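Local coordinates for 70 kDa protein (Xanthomonas sp., PDB 4B2N) that cleaves rubber oxidatively as a processive dioxygenase that carries two covalently bound c-type hemes, at residues Lys139-Pro145 with Asn550-Tyr555; Asn213-Gly219 with Pro241-Gly247; Gly284-Ala288 with Thr512-Asn518; Ala591-Ile595 with Gln622-Arg626. The contacts are given in a common frame with arbitrary orientation. Numbering follows the deposited sequence.

Interaction 1 of 4, residues Lys139-Pro145 with Asn550-Tyr555; sequences KRYGLYP and NAGYDY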
# COMPACT_ATOMS: atom_id res chain seq x y z
N LYS A 139 -6.54 13.89 -14.23
CA LYS A 139 -7.43 14.57 -13.29
C LYS A 139 -8.56 13.65 -12.79
O LYS A 139 -8.77 13.52 -11.59
CB LYS A 139 -8.05 15.82 -13.93
CG LYS A 139 -7.14 17.04 -13.96
CD LYS A 139 -7.79 18.05 -14.92
CE LYS A 139 -7.04 19.32 -14.97
NZ LYS A 139 -7.98 20.23 -15.69
N ARG A 140 -9.25 13.00 -13.73
CA ARG A 140 -10.43 12.18 -13.41
C ARG A 140 -10.05 11.03 -12.50
O ARG A 140 -10.74 10.71 -11.52
CB ARG A 140 -11.04 11.59 -14.70
CG ARG A 140 -12.35 10.82 -14.44
CD ARG A 140 -12.90 10.44 -15.79
NE ARG A 140 -14.06 9.59 -15.68
CZ ARG A 140 -15.31 10.05 -15.64
NH1 ARG A 140 -15.50 11.38 -15.66
NH2 ARG A 140 -16.34 9.20 -15.56
N TYR A 141 -8.92 10.40 -12.78
CA TYR A 141 -8.66 9.14 -12.11
C TYR A 141 -7.72 9.33 -10.91
O TYR A 141 -7.43 8.35 -10.22
CB TYR A 141 -8.09 8.12 -13.08
CG TYR A 141 -9.08 7.75 -14.17
CD1 TYR A 141 -10.39 7.30 -13.84
CD2 TYR A 141 -8.73 7.86 -15.50
CE1 TYR A 141 -11.32 7.03 -14.86
CE2 TYR A 141 -9.64 7.56 -16.50
CZ TYR A 141 -10.90 7.11 -16.19
OH TYR A 141 -11.75 6.87 -17.27
N GLY A 142 -7.26 10.55 -10.69
CA GLY A 142 -6.33 10.87 -9.62
C GLY A 142 -4.95 10.28 -9.85
O GLY A 142 -4.29 9.83 -8.90
N LEU A 143 -4.47 10.41 -11.08
CA LEU A 143 -3.13 9.94 -11.49
C LEU A 143 -2.27 11.18 -11.89
O LEU A 143 -2.67 12.34 -11.56
CB LEU A 143 -3.28 8.95 -12.69
CG LEU A 143 -4.19 7.78 -12.33
CD1 LEU A 143 -4.36 6.87 -13.55
CD2 LEU A 143 -3.64 7.00 -11.12
N TYR A 144 -1.12 10.98 -12.52
CA TYR A 144 -0.15 12.09 -12.77
C TYR A 144 0.51 11.86 -14.12
O TYR A 144 0.62 10.71 -14.54
CB TYR A 144 0.93 12.10 -11.69
CG TYR A 144 0.30 12.11 -10.31
CD1 TYR A 144 -0.11 10.90 -9.74
CD2 TYR A 144 0.02 13.32 -9.66
CE1 TYR A 144 -0.73 10.87 -8.50
CE2 TYR A 144 -0.58 13.33 -8.39
CZ TYR A 144 -1.02 12.08 -7.86
OH TYR A 144 -1.65 12.04 -6.64
N PRO A 145 1.03 12.93 -14.76
CA PRO A 145 1.96 12.77 -15.87
C PRO A 145 3.15 11.98 -15.40
O PRO A 145 3.71 12.20 -14.31
CB PRO A 145 2.32 14.22 -16.31
CG PRO A 145 1.72 15.13 -15.29
CD PRO A 145 0.77 14.34 -14.38
N ASN A 550 -14.25 16.57 -15.05
CA ASN A 550 -12.88 16.13 -14.65
C ASN A 550 -12.02 17.15 -13.96
O ASN A 550 -10.81 17.24 -14.21
CB ASN A 550 -12.16 15.53 -15.86
CG ASN A 550 -12.96 14.33 -16.42
OD1 ASN A 550 -13.56 13.62 -15.65
ND2 ASN A 550 -12.96 14.14 -17.69
N ALA A 551 -12.58 17.90 -13.03
CA ALA A 551 -11.70 18.53 -12.09
C ALA A 551 -10.99 17.45 -11.27
O ALA A 551 -11.57 16.42 -11.00
CB ALA A 551 -12.54 19.38 -11.12
N GLY A 552 -9.77 17.69 -10.84
CA GLY A 552 -9.00 16.68 -10.20
C GLY A 552 -8.55 17.29 -8.89
O GLY A 552 -8.93 18.46 -8.53
N TYR A 553 -7.77 16.53 -8.16
CA TYR A 553 -7.16 17.08 -6.93
C TYR A 553 -5.89 17.80 -7.40
O TYR A 553 -5.07 17.23 -8.15
CB TYR A 553 -6.73 15.99 -5.95
CG TYR A 553 -7.81 15.37 -5.07
CD1 TYR A 553 -9.17 15.83 -5.11
CD2 TYR A 553 -7.49 14.35 -4.19
CE1 TYR A 553 -10.14 15.24 -4.34
CE2 TYR A 553 -8.48 13.74 -3.42
CZ TYR A 553 -9.78 14.21 -3.48
OH TYR A 553 -10.71 13.67 -2.64
N ASP A 554 -5.70 19.05 -6.95
CA ASP A 554 -4.53 19.75 -7.33
C ASP A 554 -3.37 19.23 -6.50
O ASP A 554 -3.47 19.06 -5.27
CB ASP A 554 -4.71 21.24 -7.00
CG ASP A 554 -3.50 22.04 -7.39
OD1 ASP A 554 -3.47 22.44 -8.51
OD2 ASP A 554 -2.57 22.27 -6.58
N TYR A 555 -2.24 19.01 -7.15
CA TYR A 555 -1.06 18.48 -6.35
C TYR A 555 0.13 19.43 -6.36
O TYR A 555 1.27 19.04 -6.10
CB TYR A 555 -0.63 17.10 -6.87
CG TYR A 555 -0.31 17.07 -8.36
CD1 TYR A 555 -1.32 16.92 -9.31
CD2 TYR A 555 1.01 17.16 -8.83
CE1 TYR A 555 -1.02 16.84 -10.67
CE2 TYR A 555 1.31 17.11 -10.21
CZ TYR A 555 0.29 17.00 -11.10
OH TYR A 555 0.57 16.94 -12.45
O HOH W 1 -7.09 14.15 -9.63
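Helix 133-141 runs out at residues 139-141, and Gly142, with positive phi and two bonds back into the last turn, closes it in a Schellman motif before the chain extends through Tyr144 to Pro145. The irregular segment 550-555 draws closest at this helix end, the CA atoms of Lys139 and Gly552 lying 4.1 Å apart, and then diverges. Gly552 has to be small here, since a CB would clash with Lys139 CA. One water links the backbones, donating to Lys139 O (2.7 Å) and accepting from Tyr553 N (2.9 Å). Alongside the last helical turn, Arg140 NH1 donates to Asn550 OD1 at 3.0 Å, while its NE forms a salt bridge with Asp224 of helix 218-226. At the far end Tyr144 turns its ring edge to the face of Tyr555, with centroids 5.0 Å apart and planes at 80°; the Tyr144 hydroxyl is hydrogen-bonded to Asn213. Pro145 CD rests 3.2 Å from Tyr555 OH. The arrangement is a Schellman-terminated helix whose C-terminal end and following loop are covered by a loop 405 residues further on, with a T-shaped tyrosine pair in which the Tyr144 side chain lies about 10 Å from that of His195, the axial ligand of the first heme.

Interaction 2 of 4, residues Asn213-Gly219 with Pro241-Gly247; sequences NSANDAG and PWSTGRG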
# COMPACT_ATOMS: atom_id res chain seq x y z
N ASN A 213 -0.14 7.25 -3.32
CA ASN A 213 -1.10 8.11 -3.95
C ASN A 213 -2.26 8.50 -2.99
O ASN A 213 -2.90 7.61 -2.36
CB ASN A 213 -1.68 7.43 -5.21
CG ASN A 213 -2.27 8.46 -6.17
OD1 ASN A 213 -2.50 9.64 -5.79
ND2 ASN A 213 -2.45 8.08 -7.44
N SER A 214 -2.48 9.81 -2.84
CA SER A 214 -3.54 10.34 -2.02
C SER A 214 -4.75 10.63 -2.86
O SER A 214 -5.73 11.11 -2.33
CB SER A 214 -3.13 11.68 -1.36
OG SER A 214 -2.70 12.59 -2.36
N ALA A 215 -4.68 10.41 -4.17
CA ALA A 215 -5.66 11.02 -5.04
C ALA A 215 -6.35 10.06 -5.96
O ALA A 215 -7.37 10.43 -6.57
CB ALA A 215 -5.05 12.19 -5.86
N ASN A 216 -5.86 8.84 -6.05
CA ASN A 216 -6.42 7.93 -7.06
C ASN A 216 -7.83 7.48 -6.73
O ASN A 216 -8.15 7.15 -5.60
CB ASN A 216 -5.56 6.71 -7.33
CG ASN A 216 -5.44 5.79 -6.11
OD1 ASN A 216 -5.11 6.24 -5.01
ND2 ASN A 216 -5.68 4.49 -6.32
N ASP A 217 -8.68 7.47 -7.75
CA ASP A 217 -10.00 6.93 -7.58
C ASP A 217 -10.09 5.59 -8.31
O ASP A 217 -10.38 5.53 -9.49
CB ASP A 217 -11.10 7.86 -8.15
CG ASP A 217 -12.51 7.37 -7.78
OD1 ASP A 217 -12.73 6.12 -7.74
OD2 ASP A 217 -13.43 8.26 -7.65
N ALA A 218 -9.89 4.49 -7.58
CA ALA A 218 -9.84 3.17 -8.23
C ALA A 218 -11.19 2.74 -8.72
O ALA A 218 -11.29 2.10 -9.78
CB ALA A 218 -9.26 2.12 -7.31
N GLY A 219 -12.24 3.06 -7.98
CA GLY A 219 -13.59 2.69 -8.41
C GLY A 219 -14.00 3.35 -9.73
O GLY A 219 -14.69 2.72 -10.59
N PRO A 241 -9.59 -3.70 -8.13
CA PRO A 241 -10.02 -3.08 -6.88
C PRO A 241 -11.05 -1.99 -7.12
O PRO A 241 -11.21 -1.53 -8.26
CB PRO A 241 -8.74 -2.50 -6.27
CG PRO A 241 -7.69 -2.60 -7.30
CD PRO A 241 -8.23 -3.28 -8.56
N TRP A 242 -11.79 -1.62 -6.05
CA TRP A 242 -12.80 -0.54 -6.15
C TRP A 242 -12.46 0.44 -5.08
O TRP A 242 -11.50 0.21 -4.32
CB TRP A 242 -14.17 -1.18 -5.94
CG TRP A 242 -15.34 -0.30 -6.32
CD1 TRP A 242 -16.10 0.47 -5.44
CD2 TRP A 242 -15.97 -0.13 -7.65
NE1 TRP A 242 -17.11 1.11 -6.13
CE2 TRP A 242 -17.09 0.80 -7.46
CE3 TRP A 242 -15.73 -0.64 -8.92
CZ2 TRP A 242 -17.94 1.16 -8.51
CZ3 TRP A 242 -16.58 -0.26 -10.00
CH2 TRP A 242 -17.65 0.62 -9.79
N SER A 243 -13.20 1.55 -4.98
CA SER A 243 -12.95 2.41 -3.86
C SER A 243 -14.24 3.13 -3.55
O SER A 243 -15.16 3.21 -4.41
CB SER A 243 -11.84 3.41 -4.18
OG SER A 243 -12.19 4.22 -5.28
N THR A 244 -14.28 3.69 -2.36
CA THR A 244 -15.36 4.53 -2.00
C THR A 244 -15.12 5.96 -2.37
O THR A 244 -16.09 6.76 -2.46
CB THR A 244 -15.75 4.42 -0.52
OG1 THR A 244 -14.67 4.84 0.31
CG2 THR A 244 -16.09 2.98 -0.16
N GLY A 245 -13.85 6.28 -2.67
CA GLY A 245 -13.48 7.66 -2.97
C GLY A 245 -12.08 7.68 -3.51
O GLY A 245 -11.71 6.77 -4.29
N ARG A 246 -11.27 8.64 -3.08
CA ARG A 246 -9.91 8.82 -3.62
C ARG A 246 -8.84 8.58 -2.58
O ARG A 246 -9.04 8.98 -1.46
CB ARG A 246 -9.79 10.24 -4.16
CG ARG A 246 -10.41 10.34 -5.54
CD ARG A 246 -10.49 11.81 -5.86
NE ARG A 246 -10.90 12.15 -7.24
CZ ARG A 246 -10.06 12.64 -8.15
NH1 ARG A 246 -8.74 12.62 -7.89
NH2 ARG A 246 -10.50 13.08 -9.36
N GLY A 247 -7.73 7.93 -2.96
CA GLY A 247 -6.53 7.87 -2.07
C GLY A 247 -6.53 6.70 -1.13
O GLY A 247 -5.59 6.50 -0.31
O HOH W 2 -7.57 11.39 -0.18
O HOH W 3 -13.47 10.99 -7.90
O HOH W 4 -9.63 -0.19 -10.17
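An Asx turn opens segment 213-219, Asn213 OD1 accepting from Ala215 N at 2.8 Å and also hydrogen-bonded to Tyr144 OH, and an N-cap at Asp217 starts helix 218-226; the loop 241-247 lies along both and meets their polar groups. Gly247 N donates to Asn216 O (2.8 Å) and Arg246 NH1 to Ala215 O (2.9 Å), so the successive carbonyls of Ala215 and Asn216 are satisfied by two successive residues. Arg246 NH2 bonds outward to Lys139 O. At the helix start, Gly219 N donates to Ser243 OG (2.9 Å), whose own proton goes to Gly245 O (2.8 Å). Asp217 OD1 caps Leu220 N and forms a salt bridge with Arg626, whereas OD2 receives a water that also accepts from Arg246 NE. Other waters join Ser214 O to Arg246 O, and Ala218 O to Pro241 O. Space is tight at Gly219 and Gly247: a CB on Gly247 would clash with Ser214 O, and one on Gly219 with Ser243 O. Pro241 touches the first heme, and Asn216 lies beside the heme-bound Cys194. Over the indole of Trp242, whose NE1 bonds to Asp594 O, Gly219 CA makes a CH-pi contact 4.0 Å from the five-membered ring centroid.

Interaction 3 of 4, residues Gly284-Ala288 with Thr512-Asn518; sequences GMTKA and TAPYFHN. With HEC (heme c), chain D.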
# COMPACT_ATOMS: atom_id res chain seq x y z
N GLY A 284 -12.53 -2.44 4.91
CA GLY A 284 -12.54 -1.00 4.70
C GLY A 284 -11.58 -0.61 3.56
O GLY A 284 -10.96 -1.46 2.91
N MET A 285 -11.38 0.68 3.41
CA MET A 285 -10.44 1.19 2.46
C MET A 285 -9.10 1.29 3.18
O MET A 285 -9.02 1.74 4.30
CB MET A 285 -10.88 2.56 1.98
CG MET A 285 -12.28 2.57 1.38
SD MET A 285 -12.29 1.60 -0.16
CE MET A 285 -13.38 0.30 0.27
N THR A 286 -8.02 0.91 2.49
CA THR A 286 -6.72 1.36 2.95
C THR A 286 -5.94 2.13 1.91
O THR A 286 -6.17 1.99 0.67
CB THR A 286 -5.86 0.27 3.61
OG1 THR A 286 -5.52 -0.72 2.65
CG2 THR A 286 -6.61 -0.30 4.88
N LYS A 287 -5.11 3.04 2.43
CA LYS A 287 -4.16 3.78 1.59
C LYS A 287 -2.86 2.99 1.50
O LYS A 287 -2.50 2.32 2.48
CB LYS A 287 -3.88 5.11 2.28
CG LYS A 287 -3.06 6.14 1.48
CD LYS A 287 -2.76 7.35 2.40
CE LYS A 287 -1.88 8.29 1.53
NZ LYS A 287 -0.97 9.03 2.42
N ALA A 288 -2.16 3.03 0.35
CA ALA A 288 -0.85 2.41 0.25
C ALA A 288 0.14 2.99 1.28
O ALA A 288 0.22 4.23 1.50
CB ALA A 288 -0.25 2.54 -1.19
N THR A 512 3.60 12.78 2.83
CA THR A 512 2.65 11.68 2.54
C THR A 512 1.27 11.89 3.13
O THR A 512 0.54 10.93 3.37
CB THR A 512 3.22 10.31 2.93
OG1 THR A 512 3.38 10.28 4.37
CG2 THR A 512 4.62 10.09 2.31
N ALA A 513 0.87 13.14 3.36
CA ALA A 513 -0.50 13.33 3.84
C ALA A 513 -1.52 12.85 2.71
O ALA A 513 -1.21 12.86 1.53
CB ALA A 513 -0.71 14.82 4.19
N PRO A 514 -2.74 12.39 3.10
CA PRO A 514 -3.23 12.30 4.48
C PRO A 514 -2.76 11.03 5.23
O PRO A 514 -2.14 10.11 4.64
CB PRO A 514 -4.75 12.26 4.27
CG PRO A 514 -4.96 11.55 2.92
CD PRO A 514 -3.78 12.00 2.10
N TYR A 515 -2.99 11.02 6.56
CA TYR A 515 -2.34 10.05 7.42
C TYR A 515 -3.29 8.94 7.98
O TYR A 515 -4.54 9.10 7.94
CB TYR A 515 -1.66 10.81 8.60
CG TYR A 515 -0.62 11.77 8.05
CD1 TYR A 515 0.57 11.29 7.50
CD2 TYR A 515 -0.87 13.15 8.02
CE1 TYR A 515 1.51 12.18 6.98
CE2 TYR A 515 0.06 14.06 7.51
CZ TYR A 515 1.27 13.54 6.99
OH TYR A 515 2.22 14.32 6.42
N PHE A 516 -2.69 7.93 8.61
CA PHE A 516 -3.32 6.73 9.09
C PHE A 516 -3.66 5.80 7.95
O PHE A 516 -3.69 6.20 6.79
CB PHE A 516 -4.57 6.98 9.98
CG PHE A 516 -4.26 7.79 11.20
CD1 PHE A 516 -2.98 7.83 11.72
CD2 PHE A 516 -5.29 8.49 11.84
CE1 PHE A 516 -2.68 8.57 12.86
CE2 PHE A 516 -5.03 9.24 12.99
CZ PHE A 516 -3.71 9.27 13.50
N HIS A 517 -3.95 4.56 8.30
CA HIS A 517 -4.10 3.50 7.29
C HIS A 517 -5.25 3.75 6.36
O HIS A 517 -5.30 3.12 5.34
CB HIS A 517 -4.20 2.15 7.97
CG HIS A 517 -5.45 1.98 8.78
ND1 HIS A 517 -5.57 2.38 10.11
CD2 HIS A 517 -6.66 1.41 8.43
CE1 HIS A 517 -6.82 2.05 10.54
NE2 HIS A 517 -7.48 1.46 9.51
N ASN A 518 -6.20 4.62 6.73
CA ASN A 518 -7.32 4.93 5.84
C ASN A 518 -7.25 6.34 5.17
O ASN A 518 -8.23 6.81 4.58
CB ASN A 518 -8.67 4.77 6.58
CG ASN A 518 -8.76 5.69 7.83
OD1 ASN A 518 -7.83 6.43 8.11
ND2 ASN A 518 -9.80 5.50 8.65
FE HEC D . 2.18 7.56 15.82
CHA HEC D . 0.51 6.76 12.90
CHB HEC D . 3.53 10.50 14.33
CHC HEC D . 3.43 8.63 18.81
CHD HEC D . 1.86 4.34 16.91
NA HEC D . 2.13 8.37 13.97
C1A HEC D . 1.26 7.99 12.92
C2A HEC D . 1.33 8.93 11.80
C3A HEC D . 2.22 10.02 12.22
C4A HEC D . 2.63 9.68 13.57
CMA HEC D . 2.62 11.21 11.37
CAA HEC D . 0.70 8.77 10.41
CBA HEC D . 1.77 7.85 9.70
CGA HEC D . 1.23 7.36 8.35
O1A HEC D . 0.03 7.62 8.08
O2A HEC D . 1.94 6.75 7.47
NB HEC D . 3.29 9.31 16.43
C1B HEC D . 3.75 10.36 15.77
C2B HEC D . 4.48 11.36 16.55
C3B HEC D . 4.42 10.79 17.91
C4B HEC D . 3.68 9.56 17.72
CMB HEC D . 5.12 12.63 16.04
CAB HEC D . 4.95 11.37 19.21
CBB HEC D . 4.29 12.53 19.62
NC HEC D . 2.69 6.66 17.46
C1C HEC D . 3.05 7.25 18.70
C2C HEC D . 3.06 6.35 19.84
C3C HEC D . 2.61 5.09 19.29
C4C HEC D . 2.31 5.34 17.85
CMC HEC D . 3.44 6.64 21.29
CAC HEC D . 2.43 3.83 20.08
CBC HEC D . 1.71 3.72 21.21
ND HEC D . 1.44 5.89 15.04
C1D HEC D . 1.29 4.69 15.60
C2D HEC D . 0.60 3.66 14.84
C3D HEC D . 0.18 4.37 13.66
C4D HEC D . 0.71 5.71 13.89
CMD HEC D . 0.35 2.22 15.22
CAD HEC D . -0.59 3.81 12.48
CBD HEC D . -2.05 4.19 12.76
CGD HEC D . -2.98 3.75 11.66
O1D HEC D . -3.99 3.06 11.89
O2D HEC D . -2.65 4.09 10.54
O HOH W 5 0.57 10.16 0.35
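The propionates of the second heme make the strongest polar contacts. His517 ND1 donates to O1D of the heme in a very short bond of 2.5 Å, His517 N gives a weak one to O2D (2.6 Å), and Phe516 N binds O1A (2.8 Å). On its other side the same loop is tied to segment 284-288: Lys287 N donates to His517 O at 2.9 Å, and the extended Lys287 side chain carries NZ to Pro514 O (2.7 Å) and to a water (2.8 Å), with Thr512 O also 2.6 Å from NZ. The buried ammonium thus sits near the carbonyls of Thr512 and Pro514, which flank the cis peptide before Pro514. Thr286 faces the other cofactor, its OG1 hydrogen-bonded to the first heme, so that the contact lies between the two heme sites. Packing is modest: Thr286 CG2 meets the edge of the His517 ring at CD2, 3.9 Å away, and Thr286 CA approaches His517 O at 3.3 Å. Around this core, His517 stacks on Tyr501 of strand 500-502, while Tyr515 and Phe516 rest on helix 524-528, which follows segment 512-518; segment 284-288 runs in the long loop between helix 253-261 and strand 299-300.

Interaction 4 of 4, residues Ala591-Ile595 with Gln622-Arg626; sequences ATIDI and QIKSR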
# COMPACT_ATOMS: atom_id res chain seq x y z
N ALA A 591 -25.14 5.49 2.40
CA ALA A 591 -24.19 5.19 1.32
C ALA A 591 -24.82 4.93 -0.05
O ALA A 591 -25.76 4.14 -0.19
CB ALA A 591 -23.35 3.99 1.73
N THR A 592 -24.29 5.53 -1.10
CA THR A 592 -24.85 5.29 -2.45
C THR A 592 -24.26 4.04 -3.11
O THR A 592 -23.34 3.42 -2.59
CB THR A 592 -24.56 6.51 -3.33
OG1 THR A 592 -23.19 6.89 -3.13
CG2 THR A 592 -25.47 7.68 -2.93
N ILE A 593 -24.78 3.68 -4.27
CA ILE A 593 -24.39 2.42 -4.89
C ILE A 593 -22.88 2.32 -5.22
O ILE A 593 -22.30 1.27 -5.11
CB ILE A 593 -25.26 2.19 -6.12
CG1 ILE A 593 -25.18 0.73 -6.54
CG2 ILE A 593 -24.97 3.19 -7.24
CD1 ILE A 593 -26.09 0.47 -7.74
N ASP A 594 -22.25 3.43 -5.62
CA ASP A 594 -20.84 3.46 -5.93
C ASP A 594 -19.99 3.30 -4.63
O ASP A 594 -18.85 2.90 -4.68
CB ASP A 594 -20.47 4.78 -6.60
CG ASP A 594 -20.68 5.95 -5.69
OD1 ASP A 594 -21.84 6.15 -5.24
OD2 ASP A 594 -19.71 6.68 -5.38
N ILE A 595 -20.55 3.62 -3.47
CA ILE A 595 -19.78 3.48 -2.25
C ILE A 595 -19.90 2.03 -1.72
O ILE A 595 -18.96 1.49 -1.12
CB ILE A 595 -20.24 4.49 -1.17
CG1 ILE A 595 -19.88 5.90 -1.59
CG2 ILE A 595 -19.65 4.15 0.19
CD1 ILE A 595 -20.45 6.98 -0.64
N GLN A 622 -22.02 11.47 -7.91
CA GLN A 622 -21.23 10.61 -7.01
C GLN A 622 -19.77 10.99 -7.04
O GLN A 622 -19.08 10.97 -5.99
CB GLN A 622 -21.42 9.11 -7.37
CG GLN A 622 -22.83 8.60 -7.04
CD GLN A 622 -23.25 7.36 -7.87
OE1 GLN A 622 -22.50 6.86 -8.73
NE2 GLN A 622 -24.46 6.85 -7.60
N ILE A 623 -19.29 11.43 -8.22
CA ILE A 623 -17.88 11.84 -8.37
C ILE A 623 -17.67 13.03 -7.41
O ILE A 623 -16.68 13.07 -6.70
CB ILE A 623 -17.56 12.12 -9.85
CG1 ILE A 623 -17.51 10.79 -10.57
CG2 ILE A 623 -16.25 12.89 -10.06
CD1 ILE A 623 -17.50 10.99 -12.06
N LYS A 624 -18.66 13.92 -7.31
CA LYS A 624 -18.50 15.08 -6.45
C LYS A 624 -18.30 14.66 -5.02
O LYS A 624 -17.47 15.22 -4.31
CB LYS A 624 -19.66 16.12 -6.58
CG LYS A 624 -19.56 16.92 -7.86
CD LYS A 624 -20.64 17.99 -8.06
CE LYS A 624 -20.71 18.92 -6.82
NZ LYS A 624 -21.63 20.09 -7.10
N SER A 625 -19.01 13.64 -4.60
CA SER A 625 -18.82 13.16 -3.23
C SER A 625 -17.49 12.41 -3.05
O SER A 625 -16.86 12.54 -2.03
CB SER A 625 -19.99 12.25 -2.92
OG SER A 625 -21.22 12.98 -3.02
N ARG A 626 -17.06 11.63 -4.04
CA ARG A 626 -15.76 10.89 -3.97
C ARG A 626 -14.55 11.84 -3.82
O ARG A 626 -13.48 11.45 -3.34
CB ARG A 626 -15.52 10.06 -5.26
CG ARG A 626 -16.58 9.02 -5.52
CD ARG A 626 -16.17 8.17 -6.79
NE ARG A 626 -16.74 6.98 -6.37
CZ ARG A 626 -16.21 5.86 -5.99
NH1 ARG A 626 -14.94 5.43 -6.27
NH2 ARG A 626 -17.13 5.10 -5.46
O HOH W 6 -19.89 8.80 -4.03
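Asp594, with chi1 in the p well, points its carboxylate across to helix 620-626 and divides its two oxygens. OD2 takes both NE (3.1 Å) and NH2 (3.0 Å) of Arg626 in a salt bridge, whereas OD1 accepts from Thr592 OG1 at 2.6 Å. The CA-to-CB bond of Arg626 points sideways to segment 591-595, but its end comes nearer, with chi1 in m and chi2 in t; an off-rotamer chi3 of 148° accompanies the turn that brings the guanidinium to Asp594. Its NH1 faces elsewhere, forming a salt bridge with Asp217 and a hydrogen bond with Ser243 O. The contact thus joins the start of the short helix 593-596 to the last turn of helix 620-626 near the protein surface. Thr592 occupies the N-cap position of the former, but in its p rotamer the hydroxyl is given to Asp594 OD1 and makes no capping bond. Gln622, one turn before Arg626, adopts chi1 m and chi2 t and lies along Asp594, its CG 3.2 Å from OD1. Its amide NE2 reaches to 3.7 Å from Ile593 CG2, while OE1 is hydrogen-bonded to Thr619 N. A water donates to both Asp594 OD2 (2.5 Å) and Gln622 O (3.0 Å), running beside the salt bridge.

How the interactions relate
Interaction 2 is the hub: its centre lies about 11 Å from those of interactions 1 and 3 and about 12 Å from that of interaction 4, and it touches all three. Along the chain, interaction 1 closes a loop of some 400 residues that encloses interactions 2 and 3 in series; interaction 4 follows it. Helix 218-226, begun in interaction 2, also receives Arg140 of interaction 1 through Asp224. Arg246 reaches back to Lys139 O, and Asp217 forms a salt bridge with Arg626 of interaction 4. Gly247 and Ser214 pack against Lys287 and Pro514 of interaction 3. Remote parts of the sequence are thereby joined in one connected set of contacts, of which interaction 3 lies against both hemes.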